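Side-chain contacts in perosamine synthetase (Caulobacter crescentus, PDB 3BN1), which transfers an amino group from L-glutamate to GDP-4-keto-6-deoxy-D-mannose with pyridoxal phosphate, giving the GDP-perosamine used to build O-antigen: residues C59-G62 against T63-L66; V260-Y263 against E264-A268; I145-V148 against A149-N153; L246-V249 against D250-L253; R302-V305 against I306-D310. All blocks are in the same frame, centred on the assembly; numbering follows the deposited sequence.

Contact 1 of 5, residues C59-G62 against T63-L66; sequences CNNG and TTAL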
loop_
_atom_site.group_PDB
_atom_site.type_symbol
_atom_site.label_atom_id
_atom_site.label_comp_id
_atom_site.label_asym_id
_atom_site.label_seq_id
_atom_site.Cartn_x
_atom_site.Cartn_y
_atom_site.Cartn_z
ATOM N N CYS A 59 -6.151 4.300 -4.938
ATOM C CA CYS A 59 -5.477 3.310 -4.049
ATOM C C CYS A 59 -3.992 3.622 -4.004
ATOM O O CYS A 59 -3.466 4.388 -4.824
ATOM C CB CYS A 59 -5.614 1.972 -4.789
ATOM S SG CYS A 59 -7.337 1.386 -4.920
ATOM N N ASN A 60 -3.285 2.965 -3.109
ATOM C CA ASN A 60 -1.874 3.249 -3.039
ATOM C C ASN A 60 -0.964 2.681 -4.120
ATOM O O ASN A 60 0.175 3.109 -4.248
ATOM C CB ASN A 60 -1.322 3.067 -1.633
ATOM C CG ASN A 60 -1.652 1.710 -1.039
ATOM O OD1 ASN A 60 -1.243 1.405 0.080
ATOM N ND2 ASN A 60 -2.416 0.907 -1.755
ATOM N N ASN A 61 -1.471 1.742 -4.901
ATOM C CA ASN A 61 -0.756 1.237 -6.062
ATOM C C ASN A 61 -1.672 0.415 -6.942
ATOM O O ASN A 61 -2.805 0.140 -6.574
ATOM C CB ASN A 61 0.647 0.686 -5.798
ATOM C CG ASN A 61 0.637 -0.574 -4.936
ATOM O OD1 ASN A 61 0.116 -1.583 -5.358
ATOM N ND2 ASN A 61 1.207 -0.515 -3.734
ATOM N N GLY A 62 -1.179 0.023 -8.106
ATOM C CA GLY A 62 -2.004 -0.721 -9.031
ATOM C C GLY A 62 -2.104 -2.192 -8.620
ATOM O O GLY A 62 -3.016 -2.893 -9.004
ATOM N N THR A 63 -1.189 -2.671 -7.790
ATOM C CA THR A 63 -1.276 -4.073 -7.365
ATOM C C THR A 63 -2.319 -4.221 -6.277
ATOM O O THR A 63 -3.071 -5.197 -6.197
ATOM C CB THR A 63 0.115 -4.463 -6.807
ATOM O OG1 THR A 63 0.997 -4.451 -7.923
ATOM C CG2 THR A 63 0.089 -5.896 -6.254
ATOM N N THR A 64 -2.343 -3.232 -5.401
ATOM C CA THR A 64 -3.324 -3.315 -4.323
ATOM C C THR A 64 -4.740 -3.029 -4.870
ATOM O O THR A 64 -5.724 -3.550 -4.355
ATOM C CB THR A 64 -2.941 -2.339 -3.200
ATOM O OG1 THR A 64 -2.834 -1.020 -3.736
ATOM C CG2 THR A 64 -1.561 -2.732 -2.589
ATOM N N ALA A 65 -4.784 -2.228 -5.936
ATOM C CA ALA A 65 -5.965 -1.899 -6.693
ATOM C C ALA A 65 -6.538 -3.232 -7.148
ATOM O O ALA A 65 -7.719 -3.546 -6.925
ATOM C CB ALA A 65 -5.567 -1.061 -7.928
ATOM N N LEU A 66 -5.713 -4.023 -7.830
ATOM C CA LEU A 66 -6.225 -5.301 -8.262
ATOM C C LEU A 66 -6.757 -6.146 -7.114
ATOM O O LEU A 66 -7.856 -6.689 -7.167
ATOM C CB LEU A 66 -5.089 -6.047 -8.953
ATOM C CG LEU A 66 -4.887 -5.575 -10.392
ATOM C CD1 LEU A 66 -3.528 -6.139 -11.000
ATOM C CD2 LEU A 66 -6.082 -5.971 -11.262
#

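Contact 2 of 5, residues V260-Y263 against E264-A268; sequences VGWY and EQKLA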
loop_
_atom_site.group_PDB
_atom_site.type_symbol
_atom_site.label_atom_id
_atom_site.label_comp_id
_atom_site.label_asym_id
_atom_site.label_seq_id
_atom_site.Cartn_x
_atom_site.Cartn_y
_atom_site.Cartn_z
ATOM N N VAL A 260 5.938 7.638 -31.252
ATOM C CA VAL A 260 5.516 6.426 -31.927
ATOM C C VAL A 260 5.569 6.664 -33.433
ATOM O O VAL A 260 5.942 5.797 -34.232
ATOM C CB VAL A 260 4.013 6.103 -31.554
ATOM C CG1 VAL A 260 3.499 4.996 -32.484
ATOM C CG2 VAL A 260 3.930 5.587 -30.157
ATOM N N GLY A 261 5.173 7.871 -33.824
ATOM C CA GLY A 261 5.198 8.157 -35.252
ATOM C C GLY A 261 6.590 8.138 -35.856
ATOM O O GLY A 261 6.807 7.718 -37.002
ATOM N N TRP A 262 7.551 8.548 -35.051
ATOM C CA TRP A 262 8.946 8.583 -35.477
ATOM C C TRP A 262 9.420 7.158 -35.703
ATOM O O TRP A 262 10.071 6.857 -36.703
ATOM C CB TRP A 262 9.756 9.301 -34.415
ATOM C CG TRP A 262 9.567 10.743 -34.516
ATOM C CD1 TRP A 262 9.271 11.451 -35.660
ATOM C CD2 TRP A 262 9.668 11.701 -33.442
ATOM N NE1 TRP A 262 9.128 12.792 -35.339
ATOM C CE2 TRP A 262 9.368 12.976 -33.996
ATOM C CE3 TRP A 262 9.987 11.608 -32.070
ATOM C CZ2 TRP A 262 9.438 14.171 -33.235
ATOM C CZ3 TRP A 262 10.036 12.805 -31.306
ATOM C CH2 TRP A 262 9.739 14.068 -31.904
ATOM N N TYR A 263 9.024 6.276 -34.786
ATOM C CA TYR A 263 9.327 4.842 -34.889
ATOM C C TYR A 263 8.766 4.246 -36.167
ATOM O O TYR A 263 9.481 3.505 -36.849
ATOM C CB TYR A 263 8.826 4.053 -33.661
ATOM C CG TYR A 263 9.757 3.987 -32.446
ATOM C CD1 TYR A 263 11.067 3.552 -32.549
ATOM C CD2 TYR A 263 9.305 4.337 -31.195
ATOM C CE1 TYR A 263 11.908 3.506 -31.429
ATOM C CE2 TYR A 263 10.125 4.312 -30.061
ATOM C CZ TYR A 263 11.423 3.878 -30.158
ATOM O OH TYR A 263 12.245 3.789 -29.029
ATOM N N GLU A 264 7.523 4.588 -36.489
ATOM C CA GLU A 264 6.803 4.018 -37.639
ATOM C C GLU A 264 7.488 4.386 -38.928
ATOM O O GLU A 264 7.588 3.585 -39.838
ATOM C CB GLU A 264 5.326 4.440 -37.642
ATOM C CG GLU A 264 4.459 3.504 -36.799
ATOM C CD GLU A 264 4.561 2.042 -37.242
ATOM O OE1 GLU A 264 4.401 1.808 -38.466
ATOM O OE2 GLU A 264 4.806 1.141 -36.386
ATOM N N GLN A 265 7.968 5.622 -38.940
ATOM C CA GLN A 265 8.642 6.168 -40.092
ATOM C C GLN A 265 10.076 5.649 -40.229
ATOM O O GLN A 265 10.558 5.263 -41.300
ATOM C CB GLN A 265 8.670 7.698 -39.990
ATOM C CG GLN A 265 9.363 8.414 -41.181
ATOM C CD GLN A 265 10.029 9.749 -40.819
ATOM O OE1 GLN A 265 9.498 10.539 -40.033
ATOM N NE2 GLN A 265 11.194 10.007 -41.408
ATOM N N LYS A 266 10.780 5.627 -39.115
ATOM C CA LYS A 266 12.171 5.270 -39.229
ATOM C C LYS A 266 12.538 3.804 -39.211
ATOM O O LYS A 266 13.660 3.430 -39.636
ATOM C CB LYS A 266 12.962 6.131 -38.231
ATOM C CG LYS A 266 12.495 7.571 -38.168
ATOM C CD LYS A 266 12.966 8.320 -36.908
ATOM C CE LYS A 266 12.497 9.775 -36.935
ATOM N NZ LYS A 266 13.630 10.575 -37.413
ATOM N N LEU A 267 11.600 2.980 -38.725
ATOM C CA LEU A 267 11.832 1.553 -38.537
ATOM C C LEU A 267 12.119 0.823 -39.806
ATOM O O LEU A 267 12.623 -0.286 -39.777
ATOM C CB LEU A 267 10.741 0.818 -37.736
ATOM C CG LEU A 267 10.899 0.746 -36.201
ATOM C CD1 LEU A 267 10.138 -0.436 -35.632
ATOM C CD2 LEU A 267 12.334 0.756 -35.665
ATOM N N ALA A 268 11.796 1.466 -40.917
ATOM C CA ALA A 268 12.060 0.934 -42.248
ATOM C C ALA A 268 13.561 0.620 -42.404
ATOM O O ALA A 268 13.976 -0.343 -43.046
ATOM C CB ALA A 268 11.635 2.016 -43.271
#

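Contact 3 of 5, residues I145-V148 against A149-N153; sequences ILEV and ARRHN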
loop_
_atom_site.group_PDB
_atom_site.type_symbol
_atom_site.label_atom_id
_atom_site.label_comp_id
_atom_site.label_asym_id
_atom_site.label_seq_id
_atom_site.Cartn_x
_atom_site.Cartn_y
_atom_site.Cartn_z
ATOM N N ILE A 145 -14.764 -11.085 -25.660
ATOM C CA ILE A 145 -14.457 -11.548 -24.336
ATOM C C ILE A 145 -15.717 -11.323 -23.463
ATOM O O ILE A 145 -16.078 -12.136 -22.591
ATOM C CB ILE A 145 -13.268 -10.719 -23.793
ATOM C CG1 ILE A 145 -11.986 -10.922 -24.599
ATOM C CG2 ILE A 145 -13.133 -10.887 -22.260
ATOM C CD1 ILE A 145 -10.786 -10.129 -24.045
ATOM N N LEU A 146 -16.349 -10.167 -23.648
ATOM C CA LEU A 146 -17.577 -9.846 -22.906
ATOM C C LEU A 146 -18.664 -10.826 -23.362
ATOM O O LEU A 146 -19.489 -11.319 -22.544
ATOM C CB LEU A 146 -18.006 -8.405 -23.158
ATOM C CG LEU A 146 -17.079 -7.366 -22.500
ATOM C CD1 LEU A 146 -17.451 -5.990 -22.976
ATOM C CD2 LEU A 146 -17.267 -7.410 -20.946
ATOM N N GLU A 147 -18.637 -11.164 -24.652
ATOM C CA GLU A 147 -19.611 -12.144 -25.157
ATOM C C GLU A 147 -19.511 -13.468 -24.381
ATOM O O GLU A 147 -20.529 -13.983 -23.876
ATOM C CB GLU A 147 -19.497 -12.326 -26.684
ATOM C CG GLU A 147 -20.640 -13.168 -27.322
ATOM C CD GLU A 147 -20.594 -14.682 -27.007
ATOM O OE1 GLU A 147 -19.500 -15.281 -26.895
ATOM O OE2 GLU A 147 -21.672 -15.316 -26.888
ATOM N N VAL A 148 -18.291 -14.002 -24.247
ATOM C CA VAL A 148 -18.117 -15.270 -23.509
ATOM C C VAL A 148 -18.524 -15.133 -22.029
ATOM O O VAL A 148 -19.284 -15.969 -21.478
ATOM C CB VAL A 148 -16.662 -15.766 -23.641
ATOM C CG1 VAL A 148 -16.404 -17.004 -22.775
ATOM C CG2 VAL A 148 -16.397 -16.086 -25.063
ATOM N N ALA A 149 -18.034 -14.076 -21.398
ATOM C CA ALA A 149 -18.310 -13.839 -19.973
ATOM C C ALA A 149 -19.810 -13.769 -19.687
ATOM O O ALA A 149 -20.301 -14.372 -18.734
ATOM C CB ALA A 149 -17.620 -12.511 -19.477
ATOM N N ARG A 150 -20.542 -13.049 -20.522
ATOM C CA ARG A 150 -21.991 -12.904 -20.291
ATOM C C ARG A 150 -22.761 -14.214 -20.394
ATOM O O ARG A 150 -23.678 -14.488 -19.600
ATOM C CB ARG A 150 -22.580 -11.802 -21.150
ATOM C CG ARG A 150 -21.842 -10.480 -20.934
ATOM C CD ARG A 150 -22.416 -9.304 -21.732
ATOM N NE ARG A 150 -22.062 -8.039 -21.076
ATOM C CZ ARG A 150 -21.603 -6.936 -21.674
ATOM N NH1 ARG A 150 -21.434 -6.881 -22.984
ATOM N NH2 ARG A 150 -21.352 -5.845 -20.957
ATOM N N ARG A 151 -22.279 -15.056 -21.303
ATOM C CA ARG A 151 -22.819 -16.365 -21.555
ATOM C C ARG A 151 -22.598 -17.291 -20.368
ATOM O O ARG A 151 -23.420 -18.175 -20.129
ATOM C CB ARG A 151 -22.121 -16.975 -22.787
ATOM C CG ARG A 151 -23.010 -17.841 -23.647
ATOM C CD ARG A 151 -23.036 -17.400 -25.107
ATOM N NE ARG A 151 -21.703 -17.354 -25.706
ATOM C CZ ARG A 151 -20.775 -18.293 -25.558
ATOM N NH1 ARG A 151 -19.571 -18.126 -26.119
ATOM N NH2 ARG A 151 -21.042 -19.369 -24.833
ATOM N N HIS A 152 -21.502 -17.074 -19.648
ATOM C CA HIS A 152 -21.138 -17.889 -18.502
ATOM C C HIS A 152 -21.337 -17.156 -17.206
ATOM O O HIS A 152 -20.908 -17.602 -16.150
ATOM C CB HIS A 152 -19.701 -18.405 -18.647
ATOM C CG HIS A 152 -19.553 -19.296 -19.841
ATOM N ND1 HIS A 152 -19.869 -20.634 -19.801
ATOM C CD2 HIS A 152 -19.311 -19.009 -21.146
ATOM C CE1 HIS A 152 -19.780 -21.145 -21.021
ATOM N NE2 HIS A 152 -19.409 -20.189 -21.851
ATOM N N ASN A 153 -22.021 -16.035 -17.294
ATOM C CA ASN A 153 -22.257 -15.256 -16.099
ATOM C C ASN A 153 -20.968 -15.081 -15.325
ATOM O O ASN A 153 -20.970 -15.349 -14.120
ATOM C CB ASN A 153 -23.264 -15.943 -15.182
ATOM C CG ASN A 153 -24.480 -15.147 -14.977
ATOM O OD1 ASN A 153 -24.471 -14.181 -14.210
ATOM N ND2 ASN A 153 -25.560 -15.544 -15.651
#

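Contact 4 of 5, residues L246-V249 against D250-L253; sequences LERV and DEHL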
loop_
_atom_site.group_PDB
_atom_site.type_symbol
_atom_site.label_atom_id
_atom_site.label_comp_id
_atom_site.label_asym_id
_atom_site.label_seq_id
_atom_site.Cartn_x
_atom_site.Cartn_y
_atom_site.Cartn_z
ATOM N N LEU A 246 -3.120 14.262 -14.876
ATOM C CA LEU A 246 -4.320 14.067 -15.679
ATOM C C LEU A 246 -4.735 15.304 -16.450
ATOM O O LEU A 246 -5.264 15.182 -17.548
ATOM C CB LEU A 246 -5.492 13.476 -14.893
ATOM C CG LEU A 246 -6.882 13.062 -15.417
ATOM C CD1 LEU A 246 -6.949 12.020 -16.532
ATOM C CD2 LEU A 246 -7.836 12.654 -14.271
ATOM N N GLU A 247 -4.530 16.479 -15.853
ATOM C CA GLU A 247 -4.822 17.736 -16.543
ATOM C C GLU A 247 -4.059 17.837 -17.849
ATOM O O GLU A 247 -4.408 18.603 -18.739
ATOM C CB GLU A 247 -4.388 18.916 -15.681
ATOM C CG GLU A 247 -5.150 19.076 -14.385
ATOM C CD GLU A 247 -4.499 20.115 -13.461
ATOM O OE1 GLU A 247 -3.279 20.371 -13.591
ATOM O OE2 GLU A 247 -5.197 20.651 -12.566
ATOM N N ARG A 248 -2.981 17.093 -17.979
ATOM C CA ARG A 248 -2.209 17.227 -19.188
ATOM C C ARG A 248 -2.164 15.911 -19.917
ATOM O O ARG A 248 -1.268 15.698 -20.711
ATOM C CB ARG A 248 -0.814 17.729 -18.821
ATOM C CG ARG A 248 -0.763 19.290 -18.748
ATOM C CD ARG A 248 0.604 19.835 -18.433
ATOM N NE ARG A 248 1.568 19.530 -19.483
ATOM C CZ ARG A 248 1.619 20.179 -20.639
ATOM N NH1 ARG A 248 2.523 19.834 -21.546
ATOM N NH2 ARG A 248 0.751 21.161 -20.873
ATOM N N VAL A 249 -3.141 15.055 -19.652
ATOM C CA VAL A 249 -3.154 13.718 -20.235
ATOM C C VAL A 249 -3.079 13.747 -21.757
ATOM O O VAL A 249 -2.301 13.019 -22.383
ATOM C CB VAL A 249 -4.365 12.870 -19.778
ATOM C CG1 VAL A 249 -5.634 13.312 -20.498
ATOM C CG2 VAL A 249 -4.127 11.399 -20.106
ATOM N N ASP A 250 -3.874 14.621 -22.359
ATOM C CA ASP A 250 -3.869 14.721 -23.811
ATOM C C ASP A 250 -2.528 15.108 -24.406
ATOM O O ASP A 250 -2.140 14.544 -25.425
ATOM C CB ASP A 250 -5.028 15.564 -24.326
ATOM C CG ASP A 250 -6.345 14.874 -24.116
ATOM O OD1 ASP A 250 -6.328 13.631 -24.156
ATOM O OD2 ASP A 250 -7.383 15.544 -23.937
ATOM N N GLU A 251 -1.791 16.000 -23.735
ATOM C CA GLU A 251 -0.439 16.407 -24.170
ATOM C C GLU A 251 0.537 15.282 -23.996
ATOM O O GLU A 251 1.368 15.033 -24.872
ATOM C CB GLU A 251 0.079 17.589 -23.351
ATOM C CG GLU A 251 -0.795 18.845 -23.420
ATOM C CD GLU A 251 -2.148 18.702 -22.718
ATOM O OE1 GLU A 251 -2.488 17.578 -22.270
ATOM O OE2 GLU A 251 -2.892 19.712 -22.643
ATOM N N HIS A 252 0.449 14.631 -22.837
ATOM C CA HIS A 252 1.284 13.449 -22.597
ATOM C C HIS A 252 1.104 12.377 -23.696
ATOM O O HIS A 252 2.083 11.866 -24.269
ATOM C CB HIS A 252 0.885 12.832 -21.260
ATOM C CG HIS A 252 1.299 13.664 -20.084
ATOM N ND1 HIS A 252 2.521 14.298 -20.030
ATOM C CD2 HIS A 252 0.676 13.960 -18.918
ATOM C CE1 HIS A 252 2.627 14.968 -18.896
ATOM N NE2 HIS A 252 1.527 14.765 -18.196
ATOM N N LEU A 253 -0.155 12.051 -24.003
ATOM C CA LEU A 253 -0.476 11.072 -25.053
ATOM C C LEU A 253 -0.001 11.533 -26.442
ATOM O O LEU A 253 0.548 10.746 -27.200
ATOM C CB LEU A 253 -1.997 10.781 -25.099
ATOM C CG LEU A 253 -2.554 10.151 -23.810
ATOM C CD1 LEU A 253 -4.051 10.122 -23.831
ATOM C CD2 LEU A 253 -1.947 8.719 -23.623
HETATM O O HOH W 1 -5.385 16.722 -21.176
#

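Contact 5 of 5, residues R302-V305 against I306-D310; sequences RDQV and IKDLD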
loop_
_atom_site.group_PDB
_atom_site.type_symbol
_atom_site.label_atom_id
_atom_site.label_comp_id
_atom_site.label_asym_id
_atom_site.label_seq_id
_atom_site.Cartn_x
_atom_site.Cartn_y
_atom_site.Cartn_z
ATOM N N ARG A 302 17.494 -12.061 -27.971
ATOM C CA ARG A 302 16.855 -10.850 -27.416
ATOM C C ARG A 302 17.607 -10.327 -26.166
ATOM O O ARG A 302 17.804 -9.095 -25.971
ATOM C CB ARG A 302 15.351 -11.168 -27.189
ATOM C CG ARG A 302 14.392 -10.034 -26.892
ATOM C CD ARG A 302 14.452 -9.433 -25.469
ATOM N NE ARG A 302 14.579 -10.438 -24.410
ATOM C CZ ARG A 302 13.608 -11.250 -24.012
ATOM N NH1 ARG A 302 13.851 -12.105 -23.027
ATOM N NH2 ARG A 302 12.375 -11.142 -24.520
ATOM N N ASP A 303 18.047 -11.221 -25.275
ATOM C CA ASP A 303 18.748 -10.705 -24.116
ATOM C C ASP A 303 20.057 -10.037 -24.458
ATOM O O ASP A 303 20.451 -9.041 -23.829
ATOM C CB ASP A 303 18.925 -11.767 -23.009
ATOM C CG ASP A 303 17.585 -12.230 -22.464
ATOM O OD1 ASP A 303 16.559 -11.582 -22.740
ATOM O OD2 ASP A 303 17.529 -13.266 -21.780
ATOM N N GLN A 304 20.696 -10.555 -25.511
ATOM C CA GLN A 304 21.976 -9.974 -25.944
ATOM C C GLN A 304 21.770 -8.552 -26.541
ATOM O O GLN A 304 22.540 -7.668 -26.288
ATOM C CB GLN A 304 22.665 -10.877 -26.962
ATOM C CG GLN A 304 24.121 -10.480 -27.216
ATOM C CD GLN A 304 24.952 -10.442 -25.904
ATOM O OE1 GLN A 304 25.003 -11.427 -25.201
ATOM N NE2 GLN A 304 25.570 -9.297 -25.581
ATOM N N VAL A 305 20.732 -8.345 -27.350
ATOM C CA VAL A 305 20.393 -7.045 -27.913
ATOM C C VAL A 305 20.173 -6.048 -26.789
ATOM O O VAL A 305 20.683 -4.944 -26.861
ATOM C CB VAL A 305 19.029 -7.156 -28.688
ATOM C CG1 VAL A 305 18.424 -5.758 -28.963
ATOM C CG2 VAL A 305 19.230 -7.991 -29.977
ATOM N N ILE A 306 19.490 -6.460 -25.714
ATOM C CA ILE A 306 19.245 -5.538 -24.592
ATOM C C ILE A 306 20.602 -5.170 -24.009
ATOM O O ILE A 306 20.906 -4.000 -23.751
ATOM C CB ILE A 306 18.352 -6.165 -23.466
ATOM C CG1 ILE A 306 16.864 -6.187 -23.869
ATOM C CG2 ILE A 306 18.417 -5.311 -22.229
ATOM C CD1 ILE A 306 16.019 -7.286 -23.164
ATOM N N LYS A 307 21.472 -6.162 -23.870
ATOM C CA LYS A 307 22.786 -5.789 -23.345
ATOM C C LYS A 307 23.518 -4.913 -24.319
ATOM O O LYS A 307 24.251 -4.030 -23.907
ATOM C CB LYS A 307 23.671 -7.014 -23.128
ATOM C CG LYS A 307 22.971 -7.926 -22.160
ATOM C CD LYS A 307 23.733 -9.167 -21.906
ATOM C CE LYS A 307 23.015 -10.113 -20.943
ATOM N NZ LYS A 307 23.491 -11.515 -21.223
ATOM N N ASP A 308 23.405 -5.173 -25.614
ATOM C CA ASP A 308 24.179 -4.318 -26.496
ATOM C C ASP A 308 23.642 -2.903 -26.557
ATOM O O ASP A 308 24.388 -1.925 -26.689
ATOM C CB ASP A 308 24.232 -4.942 -27.873
ATOM C CG ASP A 308 24.923 -6.297 -27.860
ATOM O OD1 ASP A 308 25.697 -6.639 -26.919
ATOM O OD2 ASP A 308 24.704 -7.044 -28.839
ATOM N N LEU A 309 22.331 -2.779 -26.452
ATOM C CA LEU A 309 21.736 -1.439 -26.472
ATOM C C LEU A 309 22.222 -0.713 -25.241
ATOM O O LEU A 309 22.564 0.459 -25.276
ATOM C CB LEU A 309 20.194 -1.538 -26.478
ATOM C CG LEU A 309 19.553 -2.166 -27.731
ATOM C CD1 LEU A 309 18.102 -2.533 -27.623
ATOM C CD2 LEU A 309 19.724 -1.187 -28.928
ATOM N N ASP A 310 22.221 -1.411 -24.115
ATOM C CA ASP A 310 22.677 -0.817 -22.844
ATOM C C ASP A 310 24.073 -0.177 -22.957
ATOM O O ASP A 310 24.306 0.953 -22.514
ATOM C CB ASP A 310 22.783 -1.956 -21.803
ATOM C CG ASP A 310 22.944 -1.420 -20.365
ATOM O OD1 ASP A 310 22.601 -0.240 -20.110
ATOM O OD2 ASP A 310 23.446 -2.166 -19.490
#

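Contact 1 of 5, residues C59-G62 against T63-L66
Asn-61 and Thr-64 meet at the N-cap of helix 62-72, where strand 55-59 turns into the helix whose first residues bind the cofactor phosphate, as is usual in the aspartate aminotransferase fold. The cap is best traced along Asn-61. From CB, CG stands between the backbone N and the carbonyl carbon (chi1 66°), which folds the amide back over the opening turn; CG itself comes within 3.7 Å of Thr-64 OG1. The tip then divides. OD1 accepts from Thr-64 N at 3.0 Å with an N-H...O angle of 153°, the donor tilted from the amide plane, and a weak bond from Thr-63 N reaches the same oxygen. ND2 passes Thr-64 CG2 at 3.7 Å and donates to the backbone O of Asn-231 of the second subunit, so the cap is also fixed at the dimer interface. Thr-64 returns the grip: its OG1 donates to Asn-61 O over 3.1 Å, from the same face of that carbonyl as Ala-65 N, which bonds it at 3.2 Å. One backbone oxygen therefore holds two donors. With the cap in place, Gly-62 N and Thr-63 OG1 bond to phosphate oxygens of the pyridoxal-phosphate lysine at position 188, and Thr-63 OG1 is also bonded by Gln-215 NE2 of the second subunit. The helix start probably adds its own favourable field to the phosphate. Cys-59 SG packs against Ala-65 CB at 4.3 Å, and the next backbone bond, Leu-66 N to Gly-62 O at 3.2 Å, carries the helix on.

Contact 2 of 5, residues V260-Y263 against E264-A268
Trp-262 and Lys-266 meet near the C-terminal end of helix 249-266, where i to i+4 neighbours touch along the helix. The apolar contacts come first. The methylene chain of Lys-266 runs along the tryptophan side chain in the same direction, its CE 3.8 Å from Trp-262 CB and 3.9 Å from Trp-262 CD1, approaching the indole obliquely. On the next i to i+4 pair, Leu-267 CD2 comes to 4.4 Å from Tyr-263 CD1, again obliquely to the ring. Gln-265 OE1 lies at the indole edge, near its plane.

The polar ends find partners on neighbouring elements. A bend at chi4 (-99°) turns Lys-266 NZ to Glu-358 and Asp-362 of helix 358-371, two salt bridges that tie the helices together. Tyr-263 stacks on Tyr-290 and bonds through OH to Pro-351 O, while Glu-264 OE2 takes the hydroxyl of Tyr-290 as its partner.

The backbone supplies four i to i+4 hydrogen bonds, donated in turn by the N atoms of Glu-264, Gln-265, Lys-266 and Leu-267. The last, from Leu-267 N to Tyr-263 O, is 2.9 Å long and the most bent of the four, at 139°.

Contact 3 of 5, residues I145-V148 against A149-N153
The guanidinium of Arg-151 and the carboxylate of Glu-147 meet edge to edge, their planes only 26° apart, in an i to i+4 salt bridge. Arg-151 NH1 donates at 2.9 Å to Glu-147 OE1, which accepts through its syn lone pair and lies in the guanidinium plane. The second arm, Arg-151 NE to Glu-147 OE2, is modelled at 2.4 Å, too short to trust in detail. Over one face of the same guanidinium sits Val-148 CA, and Val-148 CG2 approaches NH1 to 3.9 Å. Arg-150 offers a face of its guanidinium to Leu-146 CB, 3.8 Å from NH1. The His-152 imidazole instead turns an edge inward: its CD2 lies 3.1 Å from Val-148 O, in the plane of the ring, and the same oxygen accepts from His-152 N.

Glu-147 reaches its partner by starting with CG anti to the backbone N (chi1 -171°) and bending at chi2, while Arg-151 curls back through chi2 and chi3. Arg-151 NH2 and His-152 NE2 both go on to Glu-120 OE2. A Schellman motif closes the helix, with Asn-153 in the C-prime place at positive phi and its N weakly bonded to Arg-150 O.

Helix 142-151 is the crossover of the beta-alpha-beta unit formed with strands 127-130 and 155-159: Leu-146 and Ala-149 press on Val-156 of strand 155-159, Val-148 covers Ile-123, and Ile-145 packs against helix 116-119.

Contact 4 of 5, residues L246-V249 against D250-L253
Glu-251 lays its CG over one face of the Arg-248 guanidinium, 3.5 Å above the plane and toward the rim, with CG 3.8 Å from Arg-248 NH2. The two side chains cross at about a right angle, so the carboxylate never enters the guanidinium plane: Arg-248 NH2 and Glu-251 OE2 stay 4.3 Å apart, close enough for attraction but short of a salt bridge. One turn on from Arg-248, His-252 CD2 comes obliquely to 3.2 Å from Arg-248 O. Val-249 CG2 runs alongside Leu-253 CD1 at 3.9 Å.

What positions these groups is the junction of two helices. Arg-248 is the N-cap residue of helix 249-266, directly after helix 236-247; its O accepts a nearly straight bond (174°) from His-252 N. A water bridges the break, donating to Glu-247 O and accepting from Asp-250 N at 2.8 Å. Further out, Arg-248 NE forms a salt bridge with Asp-17, which His-252 also touches, and Tyr-50 of helix 38-51 covers both Val-249 and Leu-253.

Glu-251 OE1 is modelled 2.7 Å from Arg-248 O, two acceptors close together, and the short distance is doubtful. If real, it would tend to disfavour a charged carboxylate and perhaps raise its pKa; Arg-248 and the start of helix 249-266, in whose first turn Glu-251 lies, would probably act the other way and favour the charge.

Contact 5 of 5, residues R302-V305 against I306-D310
Helix 302-311 packs along the small antiparallel sheet of the C-terminal part, and its outer side carries an i to i+4 bridge from Gln-304 to Asp-308. Gln-304 NE2 donates to Asp-308 OD1 at 3.0 Å and 161°. The oxygen lies in the amide plane, yet the donor stands 38° above the carboxylate plane. The bond is possible because CG of Gln-304 is anti to its own N and the chain then folds at chi2, carrying the amide along the helix to Asp-308.

The inner side is mostly apolar. Val-305 CG1 runs alongside Leu-309 CD1 at 3.5 Å; Ile-306 CD1 comes equally near to Arg-302 CD, 3.5 Å, and lies obliquely to the guanidinium. That guanidinium is fixed in rotation by Asp-303, whose OD1 takes NE and NH1 of Arg-302 at 2.8 Å each, in the guanidinium plane but, for NH1, 18° out of the carboxylate plane. Arg-302 NH2 bonds instead to the backbone O of Gly-344 and of Gly-347, fastening the helix start to the end of helix 338-346 and the start of strand 347-350.

Val-305, Ile-306 and Leu-309 all rest on Leu-348 of that strand, while Leu-368 and Val-371 of helix 358-371 flank Leu-309. With a polar bridge outside and mostly branched apolar chains inside, this is an amphipathic helix laid on a beta-sheet, here in the smaller domain characteristic of the aspartate aminotransferase fold.

Overall arrangement
Contact 1 is the one at the catalytic centre: the side chain of Thr-63 lies about 5 Å from the bound 2-oxoglutarate. Contact 5 is set back, Ile-306 being about 12 Å from the same ligand. Contacts 2 and 4 use helix 249-266, their centres 22 Å apart and nearest atoms about 7 Å. Contact 2 also neighbours contact 5 (nearest atoms about 9 Å), and helix 358-371 touches both. Contact 3, on the crossover helix of the large sheet, stands apart, with its centre 26 Å from that of contact 1 and 41 Å from that of contact 5; contacts 3 and 5 lie on opposite sides of the chain's centre. No two contacts touch.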